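Local coordinates for hemerythrin-like domain-containing protein (Streptococcus mutans, PDB 2QKP) that is of unknown function but has a C-terminal part, the piece described, that forms a PAS-type domain, a fold that in other proteins often senses ligands or mediates protein association, at residues A[29-35]-A[122-128]; A[81-87]-A[110-114]. The contacts are given in a common frame with arbitrary orientation. Numbering follows the deposited sequence.

Interaction 1 (A[29-35]-A[122-128])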
ATOM      1  N   PRO A  29      -0.321   6.001  -1.283  1.00 20.67           N
ATOM      2  CA  PRO A  29      -1.048   6.847  -2.226  1.00 21.37           C
ATOM      3  C   PRO A  29      -2.210   6.084  -2.902  1.00 20.21           C
ATOM      4  O   PRO A  29      -2.379   6.146  -4.138  1.00 19.79           O
ATOM      5  CB  PRO A  29       0.045   7.196  -3.250  1.00 21.61           C
ATOM      6  CG  PRO A  29       0.850   5.985  -3.325  1.00 21.89           C
ATOM      7  CD  PRO A  29       0.846   5.378  -1.926  1.00 22.74           C
ATOM      8  N   LEU A  30      -3.006   5.388  -2.092  1.00 18.92           N
ATOM      9  CA  LEU A  30      -4.026   4.470  -2.605  1.00 17.37           C
ATOM     10  C   LEU A  30      -5.253   4.569  -1.724  1.00 17.97           C
ATOM     11  O   LEU A  30      -5.113   4.737  -0.518  1.00 18.69           O
ATOM     12  CB  LEU A  30      -3.535   3.021  -2.532  1.00 17.48           C
ATOM     13  CG  LEU A  30      -2.232   2.676  -3.256  1.00 17.15           C
ATOM     14  CD1 LEU A  30      -1.638   1.318  -2.825  1.00 21.09           C
ATOM     15  CD2 LEU A  30      -2.474   2.691  -4.765  1.00 18.71           C
ATOM     16  N   GLU A  31      -6.438   4.462  -2.321  1.00 17.44           N
ATOM     17  CA  GLU A  31      -7.676   4.275  -1.565  1.00 18.10           C
ATOM     18  C   GLU A  31      -7.818   2.761  -1.498  1.00 17.08           C
ATOM     19  O   GLU A  31      -7.909   2.106  -2.540  1.00 16.69           O
ATOM     20  CB  GLU A  31      -8.895   4.872  -2.305  1.00 17.94           C
ATOM     21  CG  GLU A  31      -8.895   6.383  -2.417  1.00 22.41           C
ATOM     22  CD  GLU A  31     -10.067   6.911  -3.245  1.00 23.71           C
ATOM     23  OE1 GLU A  31     -11.086   6.181  -3.475  1.00 30.91           O
ATOM     24  OE2 GLU A  31      -9.975   8.071  -3.639  1.00 31.11           O
ATOM     25  N   ILE A  32      -7.827   2.214  -0.281  1.00 15.47           N
ATOM     26  CA  ILE A  32      -7.793   0.752  -0.087  1.00 15.24           C
ATOM     27  C   ILE A  32      -9.101   0.344   0.555  1.00 16.42           C
ATOM     28  O   ILE A  32      -9.598   1.032   1.461  1.00 16.02           O
ATOM     29  CB  ILE A  32      -6.614   0.385   0.824  1.00 14.96           C
ATOM     30  CG1 ILE A  32      -5.308   0.814   0.117  1.00 15.66           C
ATOM     31  CG2 ILE A  32      -6.568  -1.147   1.238  1.00 15.46           C
ATOM     32  CD1 ILE A  32      -4.054   0.649   0.970  1.00 16.66           C
ATOM     33  N   THR A  33      -9.670  -0.764   0.094  1.00 15.69           N
ATOM     34  CA  THR A  33     -10.820  -1.356   0.803  1.00 17.09           C
ATOM     35  C   THR A  33     -10.570  -2.847   0.902  1.00 16.90           C
ATOM     36  O   THR A  33      -9.887  -3.419   0.051  1.00 17.21           O
ATOM     37  CB  THR A  33     -12.216  -1.108   0.131  1.00 17.92           C
ATOM     38  OG1 THR A  33     -12.373  -1.980  -0.994  1.00 23.57           O
ATOM     39  CG2 THR A  33     -12.412   0.358  -0.299  1.00 16.50           C
ATOM     40  N   PHE A  34     -11.104  -3.480   1.940  1.00 14.98           N
ATOM     41  CA  PHE A  34     -10.922  -4.914   2.080  1.00 14.26           C
ATOM     42  C   PHE A  34     -12.257  -5.547   2.423  1.00 14.58           C
ATOM     43  O   PHE A  34     -12.942  -5.094   3.323  1.00 13.88           O
ATOM     44  CB  PHE A  34      -9.908  -5.209   3.183  1.00 14.04           C
ATOM     45  CG  PHE A  34      -9.777  -6.647   3.503  1.00 14.79           C
ATOM     46  CD1 PHE A  34      -9.202  -7.534   2.572  1.00 14.73           C
ATOM     47  CD2 PHE A  34     -10.209  -7.135   4.732  1.00 17.00           C
ATOM     48  CE1 PHE A  34      -9.043  -8.895   2.877  1.00 15.83           C
ATOM     49  CE2 PHE A  34     -10.079  -8.508   5.040  1.00 15.14           C
ATOM     50  CZ  PHE A  34      -9.502  -9.386   4.113  1.00 16.04           C
ATOM     51  N   VAL A  35     -12.589  -6.604   1.694  1.00 14.60           N
ATOM     52  CA  VAL A  35     -13.792  -7.414   1.947  1.00 15.66           C
ATOM     53  C   VAL A  35     -13.326  -8.816   2.340  1.00 15.88           C
ATOM     54  O   VAL A  35     -12.484  -9.405   1.650  1.00 16.10           O
ATOM     55  CB  VAL A  35     -14.670  -7.462   0.667  1.00 16.63           C
ATOM     56  CG1 VAL A  35     -15.847  -8.409   0.858  1.00 17.32           C
ATOM     57  CG2 VAL A  35     -15.149  -6.072   0.290  1.00 15.71           C
ATOM     58  N   GLY A 122      -9.866 -13.083   1.157  1.00 14.42           N
ATOM     59  CA  GLY A 122     -10.762 -11.972   0.842  1.00 14.21           C
ATOM     60  C   GLY A 122     -10.305 -11.233  -0.392  1.00 13.80           C
ATOM     61  O   GLY A 122      -9.422 -11.705  -1.118  1.00 13.91           O
ATOM     62  N   VAL A 123     -10.930 -10.082  -0.636  1.00 14.10           N
ATOM     63  CA  VAL A 123     -10.562  -9.295  -1.822  1.00 14.11           C
ATOM     64  C   VAL A 123     -10.065  -7.919  -1.392  1.00 14.00           C
ATOM     65  O   VAL A 123     -10.724  -7.245  -0.599  1.00 13.78           O
ATOM     66  CB  VAL A 123     -11.743  -9.150  -2.752  1.00 14.95           C
ATOM     67  CG1 VAL A 123     -11.433  -8.157  -3.864  1.00 15.16           C
ATOM     68  CG2 VAL A 123     -12.084 -10.529  -3.372  1.00 15.75           C
ATOM     69  N   LEU A 124      -8.899  -7.538  -1.923  1.00 13.94           N
ATOM     70  CA  LEU A 124      -8.280  -6.236  -1.649  1.00 14.57           C
ATOM     71  C   LEU A 124      -8.513  -5.346  -2.868  1.00 14.90           C
ATOM     72  O   LEU A 124      -8.106  -5.720  -3.971  1.00 15.26           O
ATOM     73  CB  LEU A 124      -6.772  -6.446  -1.402  1.00 14.79           C
ATOM     74  CG  LEU A 124      -5.858  -5.220  -1.391  1.00 15.76           C
ATOM     75  CD1 LEU A 124      -6.275  -4.283  -0.265  1.00 17.67           C
ATOM     76  CD2 LEU A 124      -4.426  -5.648  -1.241  1.00 14.94           C
ATOM     77  N   GLU A 125      -9.149  -4.184  -2.683  1.00 14.12           N
ATOM     78  CA  GLU A 125      -9.303  -3.214  -3.771  1.00 16.13           C
ATOM     79  C   GLU A 125      -8.421  -2.005  -3.481  1.00 16.09           C
ATOM     80  O   GLU A 125      -8.423  -1.493  -2.353  1.00 15.27           O
ATOM     81  CB  GLU A 125     -10.768  -2.781  -3.915  1.00 16.34           C
ATOM     82  CG  GLU A 125     -10.993  -1.743  -5.035  1.00 19.23           C
ATOM     83  CD  GLU A 125     -12.451  -1.330  -5.214  1.00 21.90           C
ATOM     84  OE1 GLU A 125     -13.328  -1.833  -4.471  1.00 27.83           O
ATOM     85  OE2 GLU A 125     -12.704  -0.513  -6.118  1.00 28.62           O
ATOM     86  N   TYR A 126      -7.637  -1.581  -4.466  1.00 16.02           N
ATOM     87  CA  TYR A 126      -6.853  -0.369  -4.304  1.00 15.06           C
ATOM     88  C   TYR A 126      -6.921   0.490  -5.558  1.00 16.25           C
ATOM     89  O   TYR A 126      -6.885  -0.016  -6.722  1.00 14.91           O
ATOM     90  CB  TYR A 126      -5.407  -0.672  -3.863  1.00 16.15           C
ATOM     91  CG  TYR A 126      -4.635  -1.711  -4.661  1.00 14.24           C
ATOM     92  CD1 TYR A 126      -3.779  -1.317  -5.696  1.00 16.03           C
ATOM     93  CD2 TYR A 126      -4.731  -3.076  -4.365  1.00 15.08           C
ATOM     94  CE1 TYR A 126      -3.042  -2.249  -6.400  1.00 17.65           C
ATOM     95  CE2 TYR A 126      -4.000  -4.025  -5.064  1.00 16.49           C
ATOM     96  CZ  TYR A 126      -3.149  -3.587  -6.082  1.00 18.19           C
ATOM     97  OH  TYR A 126      -2.430  -4.502  -6.810  1.00 18.04           O
ATOM     98  N   VAL A 127      -7.084   1.784  -5.313  1.00 15.97           N
ATOM     99  CA  VAL A 127      -7.329   2.746  -6.370  1.00 15.89           C
ATOM    100  C   VAL A 127      -6.189   3.770  -6.347  1.00 15.38           C
ATOM    101  O   VAL A 127      -5.855   4.314  -5.288  1.00 15.10           O
ATOM    102  CB  VAL A 127      -8.678   3.477  -6.149  1.00 16.78           C
ATOM    103  CG1 VAL A 127      -8.905   4.457  -7.227  1.00 18.34           C
ATOM    104  CG2 VAL A 127      -9.866   2.486  -6.040  1.00 17.31           C
ATOM    105  N   GLN A 128      -5.631   4.052  -7.525  1.00 15.36           N
ATOM    106  CA  GLN A 128      -4.521   5.003  -7.611  1.00 16.17           C
ATOM    107  C   GLN A 128      -4.766   6.035  -8.702  1.00 16.58           C
ATOM    108  O   GLN A 128      -5.346   5.736  -9.741  1.00 17.03           O
ATOM    109  CB  GLN A 128      -3.234   4.263  -7.921  1.00 14.47           C
ATOM    110  CG  GLN A 128      -1.929   5.125  -7.738  1.00 15.56           C
ATOM    111  CD  GLN A 128      -0.681   4.272  -7.900  1.00 15.87           C
ATOM    112  OE1 GLN A 128      -0.759   3.101  -8.301  1.00 17.34           O
ATOM    113  NE2 GLN A 128       0.470   4.849  -7.602  1.00 18.50           N
TER
HETATM  114  O   HOH W   1     -12.298  -4.897  -1.381  1.00 21.35           O
HETATM  115  O   HOH W   2     -15.067  -1.475  -1.822  1.00 41.14           O

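Interaction 2 (A[81-87]-A[110-114])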
ATOM      1  N   VAL A  81     -16.324 -10.233 -10.639  1.00 20.11           N
ATOM      2  CA  VAL A  81     -14.919 -10.024 -10.248  1.00 19.11           C
ATOM      3  C   VAL A  81     -14.579 -10.899  -9.038  1.00 19.28           C
ATOM      4  O   VAL A  81     -13.554 -11.590  -9.025  1.00 17.96           O
ATOM      5  CB  VAL A  81     -14.592  -8.544  -9.929  1.00 18.92           C
ATOM      6  CG1 VAL A  81     -13.189  -8.442  -9.329  1.00 19.88           C
ATOM      7  CG2 VAL A  81     -14.739  -7.656 -11.183  1.00 20.94           C
ATOM      8  N   PHE A  82     -15.420 -10.856  -8.007  1.00 19.07           N
ATOM      9  CA  PHE A  82     -15.130 -11.633  -6.771  1.00 19.33           C
ATOM     10  C   PHE A  82     -15.066 -13.121  -7.070  1.00 19.35           C
ATOM     11  O   PHE A  82     -14.244 -13.837  -6.516  1.00 17.97           O
ATOM     12  CB  PHE A  82     -16.193 -11.384  -5.695  1.00 20.67           C
ATOM     13  CG  PHE A  82     -15.948 -10.142  -4.867  1.00 22.70           C
ATOM     14  CD1 PHE A  82     -15.461  -8.978  -5.455  1.00 24.21           C
ATOM     15  CD2 PHE A  82     -16.237 -10.135  -3.510  1.00 28.09           C
ATOM     16  CE1 PHE A  82     -15.235  -7.801  -4.690  1.00 26.20           C
ATOM     17  CE2 PHE A  82     -16.027  -8.969  -2.743  1.00 28.01           C
ATOM     18  CZ  PHE A  82     -15.527  -7.808  -3.343  1.00 26.52           C
ATOM     19  N   GLU A  83     -15.929 -13.589  -7.972  1.00 19.74           N
ATOM     20  CA  GLU A  83     -15.915 -14.997  -8.328  1.00 20.06           C
ATOM     21  C   GLU A  83     -14.610 -15.434  -9.017  1.00 18.64           C
ATOM     22  O   GLU A  83     -14.055 -16.500  -8.699  1.00 19.51           O
ATOM     23  CB  GLU A  83     -17.129 -15.373  -9.207  1.00 20.62           C
ATOM     24  CG  GLU A  83     -17.063 -16.860  -9.546  1.00 26.68           C
ATOM     25  CD  GLU A  83     -18.273 -17.410 -10.265  1.00 34.64           C
ATOM     26  OE1 GLU A  83     -18.711 -16.794 -11.272  1.00 36.66           O
ATOM     27  OE2 GLU A  83     -18.749 -18.499  -9.836  1.00 36.56           O
ATOM     28  N   LEU A  84     -14.138 -14.627  -9.955  1.00 18.06           N
ATOM     29  CA  LEU A  84     -12.898 -14.897 -10.687  1.00 18.31           C
ATOM     30  C   LEU A  84     -11.737 -14.993  -9.715  1.00 17.05           C
ATOM     31  O   LEU A  84     -10.898 -15.880  -9.821  1.00 18.31           O
ATOM     32  CB  LEU A  84     -12.569 -13.756 -11.652  1.00 19.67           C
ATOM     33  CG  LEU A  84     -13.290 -13.716 -13.006  1.00 24.99           C
ATOM     34  CD1 LEU A  84     -13.203 -12.311 -13.612  1.00 25.70           C
ATOM     35  CD2 LEU A  84     -12.660 -14.766 -13.924  1.00 28.42           C
ATOM     36  N   LEU A  85     -11.669 -14.038  -8.787  1.00 16.72           N
ATOM     37  CA  LEU A  85     -10.569 -14.001  -7.816  1.00 15.13           C
ATOM     38  C   LEU A  85     -10.616 -15.183  -6.854  1.00 15.95           C
ATOM     39  O   LEU A  85      -9.597 -15.812  -6.602  1.00 15.00           O
ATOM     40  CB  LEU A  85     -10.610 -12.659  -7.033  1.00 14.56           C
ATOM     41  CG  LEU A  85     -10.357 -11.423  -7.876  1.00 14.09           C
ATOM     42  CD1 LEU A  85     -10.597 -10.126  -7.014  1.00 14.09           C
ATOM     43  CD2 LEU A  85      -8.968 -11.392  -8.586  1.00 14.78           C
ATOM     44  N   ARG A  86     -11.795 -15.442  -6.291  1.00 16.37           N
ATOM     45  CA  ARG A  86     -11.934 -16.514  -5.317  1.00 17.67           C
ATOM     46  C   ARG A  86     -11.618 -17.876  -5.952  1.00 17.61           C
ATOM     47  O   ARG A  86     -10.925 -18.697  -5.367  1.00 17.32           O
ATOM     48  CB  ARG A  86     -13.310 -16.505  -4.652  1.00 17.25           C
ATOM     49  CG  ARG A  86     -13.384 -17.624  -3.622  1.00 20.33           C
ATOM     50  CD  ARG A  86     -14.785 -17.848  -3.206  1.00 25.25           C
ATOM     51  NE  ARG A  86     -15.256 -16.809  -2.298  1.00 24.45           N
ATOM     52  CZ  ARG A  86     -15.166 -16.847  -0.963  1.00 28.05           C
ATOM     53  NH1 ARG A  86     -14.558 -17.847  -0.332  1.00 29.29           N
ATOM     54  NH2 ARG A  86     -15.684 -15.848  -0.245  1.00 25.62           N
ATOM     55  N   ASN A  87     -12.073 -18.087  -7.191  1.00 19.05           N
ATOM     56  CA  ASN A  87     -11.769 -19.354  -7.865  1.00 20.38           C
ATOM     57  C   ASN A  87     -10.335 -19.521  -8.376  1.00 20.06           C
ATOM     58  O   ASN A  87      -9.946 -20.607  -8.842  1.00 20.11           O
ATOM     59  CB  ASN A  87     -12.813 -19.614  -8.954  1.00 21.44           C
ATOM     60  CG  ASN A  87     -14.134 -20.012  -8.365  1.00 25.60           C
ATOM     61  OD1 ASN A  87     -14.192 -20.783  -7.389  1.00 31.07           O
ATOM     62  ND2 ASN A  87     -15.209 -19.502  -8.941  1.00 28.25           N
ATOM     63  N   TYR A 110      -8.560  -4.973  -8.278  1.00 13.82           N
ATOM     64  CA  TYR A 110      -9.146  -5.914  -7.329  1.00 14.92           C
ATOM     65  C   TYR A 110      -8.236  -7.107  -7.281  1.00 14.63           C
ATOM     66  O   TYR A 110      -7.961  -7.725  -8.335  1.00 14.96           O
ATOM     67  CB  TYR A 110     -10.496  -6.412  -7.841  1.00 16.19           C
ATOM     68  CG  TYR A 110     -11.568  -5.372  -7.874  1.00 18.56           C
ATOM     69  CD1 TYR A 110     -12.420  -5.216  -6.777  1.00 22.09           C
ATOM     70  CD2 TYR A 110     -11.760  -4.577  -8.994  1.00 19.84           C
ATOM     71  CE1 TYR A 110     -13.448  -4.259  -6.780  1.00 24.54           C
ATOM     72  CE2 TYR A 110     -12.803  -3.592  -9.014  1.00 23.14           C
ATOM     73  CZ  TYR A 110     -13.629  -3.457  -7.893  1.00 22.99           C
ATOM     74  OH  TYR A 110     -14.687  -2.543  -7.835  1.00 25.74           O
ATOM     75  N   ALA A 111      -7.756  -7.452  -6.083  1.00 12.91           N
ATOM     76  CA  ALA A 111      -6.792  -8.513  -5.933  1.00 13.28           C
ATOM     77  C   ALA A 111      -7.249  -9.579  -4.968  1.00 13.75           C
ATOM     78  O   ALA A 111      -7.845  -9.258  -3.954  1.00 13.07           O
ATOM     79  CB  ALA A 111      -5.442  -7.914  -5.463  1.00 13.64           C
ATOM     80  N   ALA A 112      -6.946 -10.848  -5.264  1.00 13.27           N
ATOM     81  CA  ALA A 112      -7.233 -11.939  -4.328  1.00 14.01           C
ATOM     82  C   ALA A 112      -6.201 -11.867  -3.226  1.00 14.06           C
ATOM     83  O   ALA A 112      -4.991 -11.728  -3.513  1.00 14.97           O
ATOM     84  CB  ALA A 112      -7.111 -13.318  -5.037  1.00 13.78           C
ATOM     85  N   VAL A 113      -6.666 -11.892  -1.983  1.00 13.14           N
ATOM     86  CA  VAL A 113      -5.723 -11.964  -0.848  1.00 13.82           C
ATOM     87  C   VAL A 113      -5.633 -13.440  -0.452  1.00 14.32           C
ATOM     88  O   VAL A 113      -6.646 -14.049  -0.085  1.00 15.26           O
ATOM     89  CB  VAL A 113      -6.202 -11.106   0.346  1.00 13.40           C
ATOM     90  CG1 VAL A 113      -5.221 -11.182   1.499  1.00 14.49           C
ATOM     91  CG2 VAL A 113      -6.382  -9.669  -0.077  1.00 13.26           C
ATOM     92  N   ARG A 114      -4.442 -14.014  -0.573  1.00 14.40           N
ATOM     93  CA  ARG A 114      -4.214 -15.440  -0.247  1.00 15.70           C
ATOM     94  C   ARG A 114      -3.069 -15.573   0.726  1.00 17.04           C
ATOM     95  O   ARG A 114      -2.106 -14.821   0.656  1.00 17.45           O
ATOM     96  CB  ARG A 114      -3.908 -16.233  -1.533  1.00 15.22           C
ATOM     97  CG  ARG A 114      -5.151 -16.256  -2.458  1.00 15.11           C
ATOM     98  CD  ARG A 114      -4.930 -17.126  -3.728  1.00 15.30           C
ATOM     99  NE  ARG A 114      -6.161 -17.141  -4.508  1.00 16.81           N
ATOM    100  CZ  ARG A 114      -7.220 -17.899  -4.225  1.00 16.52           C
ATOM    101  NH1 ARG A 114      -7.219 -18.736  -3.177  1.00 17.33           N
ATOM    102  NH2 ARG A 114      -8.296 -17.824  -4.995  1.00 15.81           N
TER
HETATM  103  O   HOH W   3      -6.555 -15.838  -7.066  1.00 14.68           O

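Interaction 1 (A[29-35]-A[122-128])
Six backbone hydrogen bonds zip strand 31-35 to strand 122-128 in antiparallel register. They come as three reciprocal pairs: Glu31 N to Val127 O (3.0 Å) and Val127 N to Glu31 O (2.9 Å); Thr33 N to Glu125 O (2.8 Å) and Glu125 N to Thr33 O (2.9 Å); Val35 N to Val123 O (3.0 Å) and Val123 N to Val35 O (2.8 Å). Ile32-Tyr126 and Phe34-Leu124 are the non-hydrogen-bonded pairs between them, where CA-H...O contacts such as Ile32 CA to Glu125 O (3.3 Å) add to the seam. Water also joins the strands: one molecule lies 2.9 Å from both Thr33 OG1 and Val123 O, while a second links Thr33 OG1 (2.9 Å) to Glu125 OE1 (3.2 Å). Glu31 turns its carboxylate to the backbone N of Val54.

Ile32, Phe34, Leu124 and Tyr126 line one face, with Ile32 CG2 3.5 Å from Leu124 CD1; Leu30 CD2 reaches Gln128 CB at 3.6 Å. At Gly122, whose backbone angles call for glycine, a CB would collide with Val35 O and the Phe34 ring.

On the face with Ile32 and Phe34, Tyr126 packs on Pro29 of the second subunit. Farther along strand 120-129, Gln128 hydrogen-bonds Gln128 of that subunit. Within the five-stranded antiparallel PAS sheet (order 2-1-5-4-3) the two strands are neighbours, with 41-44 beside 31-36 and 104-114 beside 120-129. Phe82 of helix 72-86 covers Val35 and Val123 on the other face.

Interaction 2 (A[81-87]-A[110-114])
Helix 81-86 runs obliquely along strand 110-114 in roughly the same N-to-C direction, the axes 38° apart and 8.0 Å from each other at closest approach. The two backbones converge toward the C-terminal end of the helical segment: Val81 and Tyr110 have CA atoms 7.7 Å apart, whereas those of Leu85 and Ala112 are at 5.2 Å. The small Ala112 side chain permits this close approach, its CB lying 3.9 Å from Leu85 O and 4.1 Å from Leu85 CB. One turn earlier, Val81 CG1 rests 3.7 Å from Tyr110 CB, and Leu85 CD1 meets Tyr110 CB at 3.8 Å, so the base of the tyrosine side chain touches two residues four apart on the helix. Phe82 adds a looser contact, CE1 to Tyr110 CD1 at 4.4 Å.

In the PAS fold a helix crosses the antiparallel sheet ahead of its last three strands, and helix 72-86 occupies that place. Arg114 supplies the polar fastening: its NH2 donates to Leu85 O (2.9 Å) and to Arg86 O (2.8 Å), carbonyls near the C-terminal end of the helix. A water 2.9 Å from Arg114 NE donates to Leu85 O at 3.1 Å. Arg114 NH1 hydrogen-bonds Gly118 O, in the turn that follows the strand, while Arg86 directs its guanidinium elsewhere, to Lys37 O.

Both interactions belong to one PAS-type domain and share its five-stranded sheet, their centres about 13 Å apart. Interaction 1 pairs the first sheet strand, 31-36, with the last, 120-129; interaction 2 sets helix 72-86 against strand 104-114. In sequence, 81-87 and 110-114 both fall between 29-35 and 122-128, so the pairing of the outer two segments encloses the helix contact. Strands 104-114 and 120-129 are sheet neighbours and join the sites directly: Ala111 N lies 2.8 Å from Leu124 O, a probable hydrogen bond. Helix 72-86 bridges both, touching Val35 and Val123 as well, so it covers one sheet face while the other, with Phe34, Tyr126 and Val113, packs against the second subunit.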